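Local coordinates for putative phosphohistidine phosphatase SixA (Agrobacterium tumefaciens, PDB 2RFL), which probably acts as a phosphatase of the histidine phosphatase superfamily, hydrolysing phosphorylated substrates such as phosphohistidine, at residues R31-A36 / C66-Q71; F38-I43 / F140-L145; E124-E129 / N159-I164. One frame throughout, in Å; residues are numbered along the deposited sequence.

Contact 1 of 3, residues R31-A36 / C66-Q71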
# COMPACT_ATOMS: atom_id res chain seq x y z
N ARG A 31 -9.69 -7.22 13.53
CA ARG A 31 -9.75 -8.42 12.72
C ARG A 31 -8.35 -8.76 12.25
O ARG A 31 -7.54 -7.85 12.01
CB ARG A 31 -10.69 -8.23 11.53
CG ARG A 31 -12.16 -8.14 11.89
CD ARG A 31 -12.89 -7.54 10.72
NE ARG A 31 -12.44 -8.12 9.46
CZ ARG A 31 -12.58 -7.55 8.27
NH1 ARG A 31 -13.16 -6.37 8.15
NH2 ARG A 31 -12.13 -8.18 7.19
N GLY A 32 -8.05 -10.06 12.14
CA GLY A 32 -6.71 -10.51 11.75
C GLY A 32 -6.57 -10.90 10.30
O GLY A 32 -7.54 -10.91 9.55
N LEU A 33 -5.35 -11.21 9.88
CA LEU A 33 -5.15 -11.84 8.61
C LEU A 33 -5.51 -13.28 8.86
O LEU A 33 -5.14 -13.83 9.90
CB LEU A 33 -3.71 -11.72 8.14
CG LEU A 33 -3.01 -10.38 7.86
CD1 LEU A 33 -1.61 -10.63 7.51
CD2 LEU A 33 -3.71 -9.69 6.71
N ASN A 34 -6.29 -13.87 7.94
CA ASN A 34 -6.53 -15.32 7.91
C ASN A 34 -5.34 -16.02 7.27
O ASN A 34 -4.36 -15.36 6.92
CB ASN A 34 -7.84 -15.62 7.16
CG ASN A 34 -7.79 -15.26 5.69
OD1 ASN A 34 -6.91 -14.56 5.22
ND2 ASN A 34 -8.78 -15.73 4.95
N GLU A 35 -5.42 -17.34 7.10
CA GLU A 35 -4.36 -18.11 6.43
C GLU A 35 -4.02 -17.69 4.99
O GLU A 35 -2.85 -17.33 4.72
CB GLU A 35 -4.57 -19.60 6.57
CG GLU A 35 -4.76 -20.07 8.07
CD GLU A 35 -3.79 -19.46 9.12
OE1 GLU A 35 -4.27 -18.82 10.09
OE2 GLU A 35 -2.55 -19.64 9.02
N ALA A 36 -5.00 -17.65 4.08
CA ALA A 36 -4.71 -17.21 2.73
C ALA A 36 -4.18 -15.76 2.64
O ALA A 36 -3.23 -15.45 1.88
CB ALA A 36 -5.89 -17.40 1.86
N CYS A 66 -3.37 -4.47 9.16
CA CYS A 66 -2.44 -3.66 8.39
C CYS A 66 -1.11 -3.89 9.01
O CYS A 66 -0.13 -4.04 8.33
CB CYS A 66 -2.80 -2.17 8.42
SG CYS A 66 -3.95 -1.70 7.11
N ARG A 67 -1.12 -3.94 10.33
CA ARG A 67 0.04 -4.20 11.12
C ARG A 67 0.74 -5.51 10.70
O ARG A 67 1.92 -5.51 10.38
CB ARG A 67 -0.39 -4.17 12.58
CG ARG A 67 -0.52 -2.76 13.09
CD ARG A 67 -0.63 -2.80 14.60
NE ARG A 67 -0.52 -1.49 15.23
CZ ARG A 67 0.63 -0.89 15.58
NH1 ARG A 67 1.79 -1.46 15.35
NH2 ARG A 67 0.62 0.29 16.18
N GLN A 68 -0.03 -6.61 10.66
CA GLN A 68 0.45 -7.93 10.26
C GLN A 68 0.87 -7.87 8.78
O GLN A 68 1.98 -8.34 8.45
CB GLN A 68 -0.58 -9.04 10.49
CG GLN A 68 -1.04 -9.29 11.93
CD GLN A 68 -2.47 -9.95 12.02
OE1 GLN A 68 -3.29 -9.93 11.08
NE2 GLN A 68 -2.77 -10.47 13.15
N THR A 69 0.05 -7.25 7.92
CA THR A 69 0.49 -7.07 6.53
C THR A 69 1.94 -6.52 6.52
O THR A 69 2.82 -7.15 5.93
CB THR A 69 -0.49 -6.21 5.63
OG1 THR A 69 -1.83 -6.74 5.71
CG2 THR A 69 -0.07 -6.24 4.16
N THR A 70 2.18 -5.39 7.22
CA THR A 70 3.49 -4.69 7.31
C THR A 70 4.63 -5.59 7.84
O THR A 70 5.70 -5.62 7.25
CB THR A 70 3.41 -3.30 8.09
OG1 THR A 70 2.81 -2.29 7.26
CG2 THR A 70 4.77 -2.80 8.55
N GLN A 71 4.37 -6.32 8.94
CA GLN A 71 5.25 -7.35 9.44
C GLN A 71 5.73 -8.37 8.39
O GLN A 71 6.83 -8.90 8.47
CB GLN A 71 4.61 -8.05 10.65
CG GLN A 71 4.38 -7.12 11.87
CD GLN A 71 3.56 -7.73 13.02
OE1 GLN A 71 3.34 -8.95 13.08
NE2 GLN A 71 3.10 -6.87 13.94

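Contact 2 of 3, residues F38-I43 / F140-L145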
# COMPACT_ATOMS: atom_id res chain seq x y z
N PHE A 38 -2.59 -14.26 5.20
CA PHE A 38 -1.16 -14.42 5.59
C PHE A 38 -0.18 -14.86 4.49
O PHE A 38 0.96 -14.39 4.45
CB PHE A 38 -1.03 -15.40 6.74
CG PHE A 38 -1.11 -14.77 8.07
CD1 PHE A 38 -0.20 -13.76 8.43
CD2 PHE A 38 -2.07 -15.19 9.00
CE1 PHE A 38 -0.26 -13.19 9.73
CE2 PHE A 38 -2.16 -14.63 10.26
CZ PHE A 38 -1.27 -13.64 10.66
N ALA A 39 -0.62 -15.78 3.65
CA ALA A 39 0.24 -16.38 2.65
C ALA A 39 0.53 -15.42 1.52
O ALA A 39 1.68 -15.35 1.10
CB ALA A 39 -0.38 -17.70 2.12
N GLU A 40 -0.49 -14.70 1.06
CA GLU A 40 -0.44 -13.75 -0.05
C GLU A 40 0.53 -12.61 0.24
O GLU A 40 1.30 -12.18 -0.61
CB GLU A 40 -1.77 -13.03 -0.17
CG GLU A 40 -2.90 -13.63 -0.93
CD GLU A 40 -4.17 -12.71 -0.92
OE1 GLU A 40 -4.15 -11.58 -0.35
OE2 GLU A 40 -5.21 -13.14 -1.48
N ALA A 41 0.41 -12.05 1.44
CA ALA A 41 1.21 -10.92 1.82
C ALA A 41 2.67 -11.32 1.87
O ALA A 41 3.54 -10.55 1.47
CB ALA A 41 0.74 -10.37 3.16
N GLU A 42 2.95 -12.53 2.34
CA GLU A 42 4.28 -13.11 2.14
C GLU A 42 4.69 -13.25 0.65
O GLU A 42 5.75 -12.77 0.28
CB GLU A 42 4.48 -14.41 2.93
CG GLU A 42 5.94 -14.74 3.14
CD GLU A 42 6.27 -15.03 4.60
OE1 GLU A 42 6.25 -16.22 4.98
OE2 GLU A 42 6.55 -14.06 5.35
N ILE A 43 3.85 -13.88 -0.17
CA ILE A 43 4.15 -14.09 -1.59
C ILE A 43 4.52 -12.74 -2.22
O ILE A 43 5.57 -12.60 -2.84
CB ILE A 43 2.98 -14.80 -2.38
CG1 ILE A 43 2.91 -16.31 -2.12
CG2 ILE A 43 3.12 -14.61 -3.90
CD1 ILE A 43 3.04 -16.76 -0.66
N PHE A 140 -9.03 -2.67 -6.70
CA PHE A 140 -7.72 -2.74 -6.03
C PHE A 140 -7.75 -3.86 -4.96
O PHE A 140 -8.33 -3.68 -3.87
CB PHE A 140 -7.41 -1.37 -5.42
CG PHE A 140 -5.98 -1.13 -5.08
CD1 PHE A 140 -5.26 -2.01 -4.28
CD2 PHE A 140 -5.35 0.03 -5.53
CE1 PHE A 140 -3.93 -1.78 -3.92
CE2 PHE A 140 -4.01 0.28 -5.19
CZ PHE A 140 -3.30 -0.65 -4.37
N PRO A 141 -7.16 -5.03 -5.29
CA PRO A 141 -7.23 -6.24 -4.47
C PRO A 141 -6.38 -6.20 -3.17
O PRO A 141 -5.53 -5.31 -3.00
CB PRO A 141 -6.73 -7.33 -5.44
CG PRO A 141 -5.77 -6.61 -6.37
CD PRO A 141 -6.34 -5.23 -6.51
N THR A 142 -6.62 -7.17 -2.28
CA THR A 142 -5.87 -7.29 -1.04
C THR A 142 -4.46 -7.73 -1.29
O THR A 142 -4.21 -8.64 -2.05
CB THR A 142 -6.47 -8.32 -0.06
OG1 THR A 142 -6.58 -9.61 -0.70
CG2 THR A 142 -7.80 -7.82 0.50
N SER A 143 -3.53 -7.11 -0.58
CA SER A 143 -2.07 -7.24 -0.86
C SER A 143 -1.65 -6.94 -2.29
O SER A 143 -0.63 -7.47 -2.74
CB SER A 143 -1.48 -8.56 -0.40
OG SER A 143 -0.07 -8.37 -0.33
N GLY A 144 -2.44 -6.09 -2.97
CA GLY A 144 -2.10 -5.51 -4.28
C GLY A 144 -1.11 -4.37 -4.10
O GLY A 144 -1.28 -3.53 -3.23
N LEU A 145 -0.05 -4.36 -4.88
CA LEU A 145 0.99 -3.31 -4.79
C LEU A 145 1.21 -2.53 -6.09
O LEU A 145 1.78 -3.05 -7.05
CB LEU A 145 2.30 -3.91 -4.31
CG LEU A 145 3.59 -3.09 -4.35
CD1 LEU A 145 3.62 -2.12 -3.14
CD2 LEU A 145 4.84 -4.03 -4.37

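Contact 3 of 3, residues E124-E129 / N159-I164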
# COMPACT_ATOMS: atom_id res chain seq x y z
N GLU A 124 -6.32 6.20 -8.09
CA GLU A 124 -7.16 6.87 -9.07
C GLU A 124 -6.70 8.33 -9.20
O GLU A 124 -6.44 8.81 -10.30
CB GLU A 124 -8.67 6.74 -8.74
CG GLU A 124 -9.61 7.20 -9.88
CD GLU A 124 -11.09 7.50 -9.48
OE1 GLU A 124 -11.46 7.49 -8.27
OE2 GLU A 124 -11.88 7.77 -10.41
N ALA A 125 -6.56 9.01 -8.06
CA ALA A 125 -6.11 10.42 -7.98
C ALA A 125 -4.86 10.68 -8.76
O ALA A 125 -4.70 11.76 -9.32
CB ALA A 125 -5.89 10.82 -6.53
N MSE A 126 -3.98 9.68 -8.81
CA MSE A 126 -2.64 9.77 -9.40
C MSE A 126 -2.56 9.35 -10.88
O MSE A 126 -1.82 9.94 -11.62
CB MSE A 126 -1.64 8.94 -8.58
CG MSE A 126 -1.53 9.25 -7.09
SE MSE A 126 -0.45 7.88 -6.08
CE MSE A 126 -0.60 8.72 -4.36
N ILE A 127 -3.29 8.31 -11.29
CA ILE A 127 -3.21 7.78 -12.67
C ILE A 127 -4.52 7.91 -13.46
O ILE A 127 -4.55 7.69 -14.68
CB ILE A 127 -2.69 6.30 -12.74
CG1 ILE A 127 -3.74 5.32 -12.19
CG2 ILE A 127 -1.30 6.10 -12.03
CD1 ILE A 127 -3.49 3.90 -12.63
N GLY A 128 -5.59 8.31 -12.79
CA GLY A 128 -6.86 8.60 -13.45
C GLY A 128 -7.74 7.39 -13.50
O GLY A 128 -7.26 6.27 -13.43
N GLU A 129 -9.05 7.60 -13.61
CA GLU A 129 -10.00 6.48 -13.74
C GLU A 129 -9.80 5.55 -14.97
O GLU A 129 -9.87 4.33 -14.84
CB GLU A 129 -11.44 6.97 -13.65
CG GLU A 129 -11.78 8.07 -14.62
CD GLU A 129 -13.27 8.10 -14.93
OE1 GLU A 129 -13.98 8.92 -14.33
OE2 GLU A 129 -13.71 7.29 -15.78
N ASN A 159 5.54 16.67 -13.33
CA ASN A 159 4.25 16.97 -13.96
C ASN A 159 3.15 15.96 -13.62
O ASN A 159 2.01 16.35 -13.35
CB ASN A 159 4.38 17.13 -15.48
CG ASN A 159 3.95 18.51 -15.96
OD1 ASN A 159 4.01 19.47 -15.20
ND2 ASN A 159 3.55 18.62 -17.22
N ARG A 160 3.49 14.67 -13.64
CA ARG A 160 2.50 13.63 -13.33
C ARG A 160 3.07 12.29 -12.85
O ARG A 160 4.22 11.93 -13.22
CB ARG A 160 1.51 13.42 -14.51
CG ARG A 160 1.97 12.56 -15.69
CD ARG A 160 0.89 12.66 -16.78
NE ARG A 160 1.32 12.08 -18.04
CZ ARG A 160 0.93 10.91 -18.52
NH1 ARG A 160 0.07 10.13 -17.86
NH2 ARG A 160 1.39 10.51 -19.70
N TRP A 161 2.25 11.58 -12.04
CA TRP A 161 2.55 10.19 -11.59
C TRP A 161 2.32 9.13 -12.69
O TRP A 161 1.27 9.11 -13.33
CB TRP A 161 1.75 9.80 -10.32
CG TRP A 161 2.14 10.53 -9.06
CD1 TRP A 161 1.38 11.42 -8.36
CD2 TRP A 161 3.38 10.43 -8.34
NE1 TRP A 161 2.05 11.88 -7.26
CE2 TRP A 161 3.29 11.30 -7.22
CE3 TRP A 161 4.57 9.71 -8.54
CZ2 TRP A 161 4.34 11.45 -6.31
CZ3 TRP A 161 5.62 9.86 -7.60
CH2 TRP A 161 5.50 10.73 -6.52
N ARG A 162 3.29 8.26 -12.91
CA ARG A 162 3.09 7.14 -13.87
C ARG A 162 3.06 5.79 -13.14
O ARG A 162 3.94 5.52 -12.32
CB ARG A 162 4.20 7.11 -14.93
CG ARG A 162 4.71 8.44 -15.47
CD ARG A 162 3.66 9.23 -16.24
NE ARG A 162 2.90 8.38 -17.15
CZ ARG A 162 3.29 8.08 -18.38
NH1 ARG A 162 2.55 7.29 -19.14
NH2 ARG A 162 4.43 8.56 -18.84
N LEU A 163 2.08 4.95 -13.42
CA LEU A 163 2.15 3.58 -12.87
C LEU A 163 3.13 2.77 -13.69
O LEU A 163 3.08 2.83 -14.92
CB LEU A 163 0.78 2.88 -12.85
CG LEU A 163 0.83 1.46 -12.32
CD1 LEU A 163 0.57 1.36 -10.81
CD2 LEU A 163 -0.18 0.62 -13.09
N ILE A 164 3.96 1.99 -13.01
CA ILE A 164 5.22 1.45 -13.58
C ILE A 164 5.26 -0.09 -13.45
O ILE A 164 6.01 -0.80 -14.20
CB ILE A 164 6.43 2.14 -12.85
CG1 ILE A 164 6.70 3.53 -13.41
CG2 ILE A 164 7.71 1.28 -12.72
CD1 ILE A 164 7.53 3.60 -14.63
O HOH W 1 -1.53 8.68 -15.26

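Contact 1 of 3, residues R31-A36 / C66-Q71
L33 and Q68 bring their CA atoms to 7.0 Å, where the extended run into helix 35-51 passes alongside a turn of helix 64-77. This is a loop-on-helix contact within the alpha-beta-alpha sandwich of the histidine phosphatase fold, beside the loop that carries H16, which with R15 matches the signature motif of the family. One hydrogen bond joins the segments: the backbone N-H of L33 donates to OE1 of Q68, 2.7 Å from N. It is bent somewhat, with 153° at the hydrogen, and the donor lies 16° away from the plane of the amide carbonyl. Q68 gets there by leaving the helix with CG beside its own backbone N (chi1 -62°) and then stretching out, which carries the amide across to the loop. Its other amide end, NE2, lies 4.2 Å from CA of G32.

The leucine runs the opposite way, sliding past the glutamine toward the helix. Its CD1 comes to 3.5 Å from CB of Q68, and its CG lies 3.3 Å from the bonded oxygen, OE1 of Q68. The polar bond is thus flanked by hydrocarbon, and F38, in the first turn of helix 35-51, touches both side chains. N34 then starts helix 35-51 as its N-cap, OD1 accepting from the backbone N of G37. Upstream, R31 turns from the interface to a salt bridge with D28.

On the buried side, T69 crosses L33 at about a right angle. Its hydroxyl is engaged mainly with the carbonyl O of R65 in its own helix and also bonds the backbone N of A17, so it ties the helix to the residue after H16. The leucine methyl CD2 packs against the threonine hydroxyl, 3.6 Å from T69 OG1.

Contact 2 of 3, residues F38-I43 / F140-L145
A41, on helix 35-51, faces S143 of the type II turn P141-G144, their CA atoms 5.6 Å apart. This is the tight, buried half of the contact. S143 takes the third place of the turn in a left-handed backbone conformation and directs its OG, anti to the backbone N (chi1 -162°), at the helix surface. There OG meets hydrocarbon: CA of A41 at 3.6 Å and the methyl CB of A41 at 4.1 Å. Backbone bonds from S143 to H16 and from G144 to R15 hold the turn against the end of strand 10-15 and the loop that follows.

The other half is looser and partly open to solvent. E40 reaches out with its chain extended and crosses T142 at about a right angle. T142 OG1 donates to OE1 of E40 over 3.1 Å, and OE1 accepts with its syn lone pair, the one on the side of OE2. The same OE1 lies 3.4 Å from the carbonyl O of T142, a pair of acceptors that do not bond.

The buried S143 OG faces hydrocarbon and has no hydrogen-bonding partner in the model, so the polar link between helix and turn rests on the T142-E40 bond at the partly exposed side.

Contact 3 of 3, residues E124-E129 / N159-I164
The last turn of helix 118-127 rests on W161, just before edge strand 162-167, and on L163 within it, with M126 against the first and I127 against the second. M126, a selenomethionine in this crystal, and the tryptophan leave their backbones side by side and point the same way. CG of M126 touches CD1 of the indole at 3.8 Å. Beyond CG the chain runs straight, and its SE comes 4.8 Å from the centroid of the five-membered ring of W161, 16° off the ring normal, a Met-aromatic contact. Closer to the backbones, CB of W161 fits 3.8 Å from the carbonyl O of M126.

I127 carries the second half. With chi1 71°, CG1 sits between N and the carbonyl carbon and CG2 is anti to the carbonyl carbon, which turns this methyl to L163, 3.9 Å from its CB and 3.8 Å from its backbone N. No direct hydrogen bond crosses the interface. A water lies between the carbonyls instead: it can donate to I127 O at 3.2 Å and, weakly, to W161 O. G128 N bonds back to E124 O, and G128 is the first residue to leave helical angles, with positive phi.

Around this joint, L148 of the adjacent strand 145-149 touches both M126 and I127, V11 of strand 10-15 lies against M126 and W161, and helix 98-102 packs L98 and I101 on the selenomethionine.

Overall arrangement
All three contacts are partly buried. Contacts 1 and 2 share helix 35-51 and meet through F38, their centres 10 Å apart, on the same side of the chain's centre. Each is crossed by a single hydrogen bond that uses a side chain, with apolar groups beside it; both border the R15-H16 region, contact 1 through helix 64-77 and contact 2 through the turn before strand 145-149. Contact 3 lies on the opposite side of the chain's centre from contact 1, about 28 Å away between centres, where helix 118-127 meets an outermost strand of the sheet. It is mostly apolar and aromatic, with only a water between its backbone carbonyls. Strand 145-149 also borders contact 3.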